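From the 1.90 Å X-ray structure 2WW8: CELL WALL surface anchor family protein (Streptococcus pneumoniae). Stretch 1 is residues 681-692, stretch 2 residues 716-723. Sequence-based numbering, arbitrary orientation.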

# COMPACT_ATOMS: atom_id res chain seq x y z
N ARG A 681 -18.60 -10.45 5.73
CA ARG A 681 -18.91 -10.83 7.08
C ARG A 681 -18.65 -12.33 7.23
O ARG A 681 -19.08 -13.17 6.40
CB ARG A 681 -20.39 -10.52 7.34
CG ARG A 681 -20.80 -10.71 8.82
CD ARG A 681 -22.29 -10.45 9.01
NE ARG A 681 -22.64 -10.59 10.42
CZ ARG A 681 -23.16 -11.69 10.95
NH1 ARG A 681 -23.41 -12.75 10.19
NH2 ARG A 681 -23.44 -11.73 12.25
N LEU A 682 -18.00 -12.67 8.34
CA LEU A 682 -17.96 -14.07 8.75
C LEU A 682 -19.36 -14.65 9.00
O LEU A 682 -20.18 -14.09 9.72
CB LEU A 682 -17.07 -14.22 9.99
CG LEU A 682 -16.82 -15.64 10.50
CD1 LEU A 682 -16.17 -16.54 9.45
CD2 LEU A 682 -15.97 -15.54 11.77
N ASN A 683 -19.64 -15.78 8.36
CA ASN A 683 -20.91 -16.44 8.52
C ASN A 683 -21.14 -16.95 9.95
O ASN A 683 -20.22 -17.39 10.64
CB ASN A 683 -21.02 -17.58 7.52
CG ASN A 683 -22.33 -18.28 7.64
OD1 ASN A 683 -22.48 -19.17 8.48
ND2 ASN A 683 -23.32 -17.86 6.85
N ASP A 684 -22.39 -16.90 10.40
CA ASP A 684 -22.73 -17.31 11.76
C ASP A 684 -22.35 -18.73 12.14
O ASP A 684 -22.36 -19.01 13.34
CB ASP A 684 -24.23 -17.15 12.01
CG ASP A 684 -24.61 -15.74 12.36
OD1 ASP A 684 -23.71 -14.87 12.48
OD2 ASP A 684 -25.84 -15.52 12.53
N GLU A 685 -22.04 -19.61 11.18
CA GLU A 685 -21.84 -21.03 11.50
C GLU A 685 -20.36 -21.34 11.70
O GLU A 685 -19.97 -22.51 11.71
CB GLU A 685 -22.48 -22.00 10.48
CG GLU A 685 -23.98 -21.79 10.21
CD GLU A 685 -24.90 -22.17 11.36
OE1 GLU A 685 -24.81 -23.33 11.84
OE2 GLU A 685 -25.73 -21.32 11.77
N PHE A 686 -19.55 -20.29 11.84
CA PHE A 686 -18.11 -20.45 12.01
C PHE A 686 -17.74 -21.46 13.10
O PHE A 686 -18.49 -21.66 14.06
CB PHE A 686 -17.38 -19.14 12.33
CG PHE A 686 -17.78 -18.49 13.65
CD1 PHE A 686 -18.87 -17.61 13.69
CD2 PHE A 686 -17.06 -18.73 14.81
CE1 PHE A 686 -19.24 -16.98 14.87
CE2 PHE A 686 -17.42 -18.13 16.03
CZ PHE A 686 -18.53 -17.27 16.07
N VAL A 687 -16.55 -22.03 12.95
CA VAL A 687 -15.97 -22.75 14.08
C VAL A 687 -15.14 -21.83 14.97
O VAL A 687 -14.23 -21.16 14.52
CB VAL A 687 -15.13 -23.94 13.59
CG1 VAL A 687 -14.37 -24.61 14.74
CG2 VAL A 687 -16.04 -24.96 12.88
N SER A 688 -15.42 -21.83 16.26
CA SER A 688 -14.70 -20.96 17.18
C SER A 688 -13.17 -21.02 16.99
O SER A 688 -12.63 -22.11 16.91
CB SER A 688 -15.10 -21.35 18.62
OG SER A 688 -15.01 -20.23 19.48
N ASN A 689 -12.50 -19.87 16.90
CA ASN A 689 -11.04 -19.74 16.96
C ASN A 689 -10.31 -19.97 15.62
O ASN A 689 -9.11 -19.67 15.46
CB ASN A 689 -10.47 -20.62 18.09
CG ASN A 689 -10.49 -19.91 19.43
OD1 ASN A 689 -10.28 -18.70 19.51
ND2 ASN A 689 -10.72 -20.66 20.50
N LYS A 690 -11.06 -20.56 14.70
CA LYS A 690 -10.60 -20.99 13.38
C LYS A 690 -10.51 -19.84 12.36
O LYS A 690 -11.43 -19.01 12.21
CB LYS A 690 -11.51 -22.10 12.87
CG LYS A 690 -11.10 -22.70 11.54
CD LYS A 690 -12.02 -23.87 11.10
CE LYS A 690 -11.80 -24.32 9.65
NZ LYS A 690 -10.36 -24.60 9.46
N PHE A 691 -9.39 -19.79 11.65
CA PHE A 691 -9.18 -18.74 10.66
C PHE A 691 -9.75 -19.16 9.32
O PHE A 691 -9.47 -20.25 8.83
CB PHE A 691 -7.70 -18.39 10.53
CG PHE A 691 -7.25 -17.37 11.52
CD1 PHE A 691 -7.63 -16.04 11.38
CD2 PHE A 691 -6.44 -17.73 12.59
CE1 PHE A 691 -7.21 -15.07 12.31
CE2 PHE A 691 -6.01 -16.78 13.53
CZ PHE A 691 -6.40 -15.45 13.40
N TYR A 692 -10.58 -18.32 8.73
CA TYR A 692 -11.16 -18.60 7.42
C TYR A 692 -10.53 -17.66 6.41
O TYR A 692 -10.53 -16.44 6.64
CB TYR A 692 -12.69 -18.39 7.45
CG TYR A 692 -13.40 -19.49 8.22
CD1 TYR A 692 -13.58 -19.36 9.60
CD2 TYR A 692 -13.84 -20.67 7.59
CE1 TYR A 692 -14.20 -20.37 10.32
CE2 TYR A 692 -14.49 -21.68 8.34
CZ TYR A 692 -14.65 -21.52 9.70
OH TYR A 692 -15.27 -22.49 10.51
N PRO A 716 -6.30 -12.80 2.77
CA PRO A 716 -6.53 -12.52 4.19
C PRO A 716 -7.38 -13.60 4.86
O PRO A 716 -8.02 -14.42 4.18
CB PRO A 716 -7.37 -11.24 4.15
CG PRO A 716 -7.02 -10.60 2.79
CD PRO A 716 -7.04 -11.83 1.92
N LYS A 717 -7.38 -13.56 6.20
CA LYS A 717 -8.12 -14.56 6.99
C LYS A 717 -8.85 -13.84 8.11
O LYS A 717 -8.34 -12.83 8.60
CB LYS A 717 -7.17 -15.56 7.66
CG LYS A 717 -6.52 -16.50 6.66
CD LYS A 717 -5.14 -16.05 6.27
CE LYS A 717 -4.43 -17.19 5.52
NZ LYS A 717 -4.63 -17.04 4.02
N ILE A 718 -10.01 -14.37 8.52
CA ILE A 718 -10.71 -13.77 9.65
C ILE A 718 -11.24 -14.92 10.51
O ILE A 718 -11.45 -16.05 10.00
CB ILE A 718 -11.88 -12.84 9.21
CG1 ILE A 718 -12.91 -13.63 8.39
CG2 ILE A 718 -11.30 -11.62 8.45
CD1 ILE A 718 -14.17 -12.86 8.06
N ARG A 719 -11.41 -14.63 11.81
CA ARG A 719 -12.01 -15.61 12.71
C ARG A 719 -12.84 -14.93 13.78
O ARG A 719 -12.85 -13.69 13.89
CB ARG A 719 -10.92 -16.42 13.42
CG ARG A 719 -10.03 -15.52 14.27
CD ARG A 719 -9.21 -16.35 15.21
NE ARG A 719 -8.25 -15.57 15.97
CZ ARG A 719 -7.52 -16.11 16.94
NH1 ARG A 719 -7.68 -17.39 17.21
NH2 ARG A 719 -6.66 -15.36 17.62
N ASP A 720 -13.53 -15.74 14.59
CA ASP A 720 -14.20 -15.25 15.80
C ASP A 720 -14.18 -16.38 16.84
O ASP A 720 -13.83 -17.51 16.49
CB ASP A 720 -15.64 -14.79 15.56
CG ASP A 720 -16.17 -13.87 16.67
OD1 ASP A 720 -15.40 -13.41 17.55
OD2 ASP A 720 -17.38 -13.59 16.69
N VAL A 721 -14.54 -16.06 18.08
CA VAL A 721 -14.57 -17.07 19.14
C VAL A 721 -16.02 -17.12 19.62
O VAL A 721 -16.63 -16.08 19.89
CB VAL A 721 -13.58 -16.77 20.30
CG1 VAL A 721 -13.83 -15.41 20.95
CG2 VAL A 721 -13.67 -17.84 21.40
N ARG A 722 -16.59 -18.32 19.68
CA ARG A 722 -18.01 -18.39 19.96
C ARG A 722 -18.29 -18.13 21.45
O ARG A 722 -17.49 -18.52 22.32
CB ARG A 722 -18.50 -19.76 19.54
CG ARG A 722 -19.94 -19.78 19.14
CD ARG A 722 -20.09 -21.18 18.60
NE ARG A 722 -19.98 -21.20 17.15
CZ ARG A 722 -20.89 -20.59 16.39
NH1 ARG A 722 -21.88 -19.95 17.00
NH2 ARG A 722 -20.78 -20.59 15.07
N LYS A 723 -19.38 -17.44 21.74
CA LYS A 723 -19.81 -17.26 23.14
C LYS A 723 -20.43 -18.52 23.73
O LYS A 723 -21.03 -19.35 23.03
CB LYS A 723 -20.80 -16.11 23.27
CG LYS A 723 -20.12 -14.76 23.20
CD LYS A 723 -21.16 -13.74 22.83
CE LYS A 723 -20.54 -12.42 22.44
NZ LYS A 723 -21.46 -11.38 23.03
O HOH W 1 -23.15 -17.43 16.03
O HOH W 2 -13.79 -18.27 13.41

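What holds R722 against the first stretch? R722 NH2 donates to two backbone carbonyls, D684 O at 2.8 Å and F686 O at 2.7 Å, both nearly straight. These oxygens belong to the type I turn from N683 to F686, so a single nitrogen ties together the two ends of its last three residues. The same guanidinium lies flat on the F686 ring, planes at 14° and centres 4.2 Å apart, which adds a cation-pi interaction to the hydrogen bonds. Water 1 extends the link, accepting from R722 NH1 and donating to D684 O.

How do the backbones engage? Y692 and I718 form an antiparallel hydrogen-bonded pair: Y692 N donates to I718 O at 2.7 Å, and I718 N to Y692 O at 2.8 Å. Beyond this pair, in the type II turn from V687 to K690, N689 N reaches D720 O at 2.7 Å and S688 OG accepts a very short bond, 2.5 Å, from R722 N. Between the Y692/I718 pair and the N689 N to D720 O bond, water 2 accepts from D720 N and lies within hydrogen-bonding reach of V687 O and K690 O, filling a gap that direct backbone pairing leaves.

What does R719 contribute? Extended from chi2 to chi4, its side chain runs beside the turn, and R719 NH1 donates to N689 O at 3.2 Å. The side chain also packs on F691: R719 CD sits over one ring face, 3.6 Å from the centroid, and R719 NE comes within 3.2 Å of F691 CZ.

Where does the apolar packing lie? The F686 ring is sandwiched, with D720 CB over the face opposite R722, 4.0 Å from the centroid in a CH-pi contact. Nearby, buried L682 packs its CB 3.7 Å from I718 CD1, while its CD2 lies 3.9 Å from D720 CB. The CB of D720 thus touches the side chains of both F686 and L682.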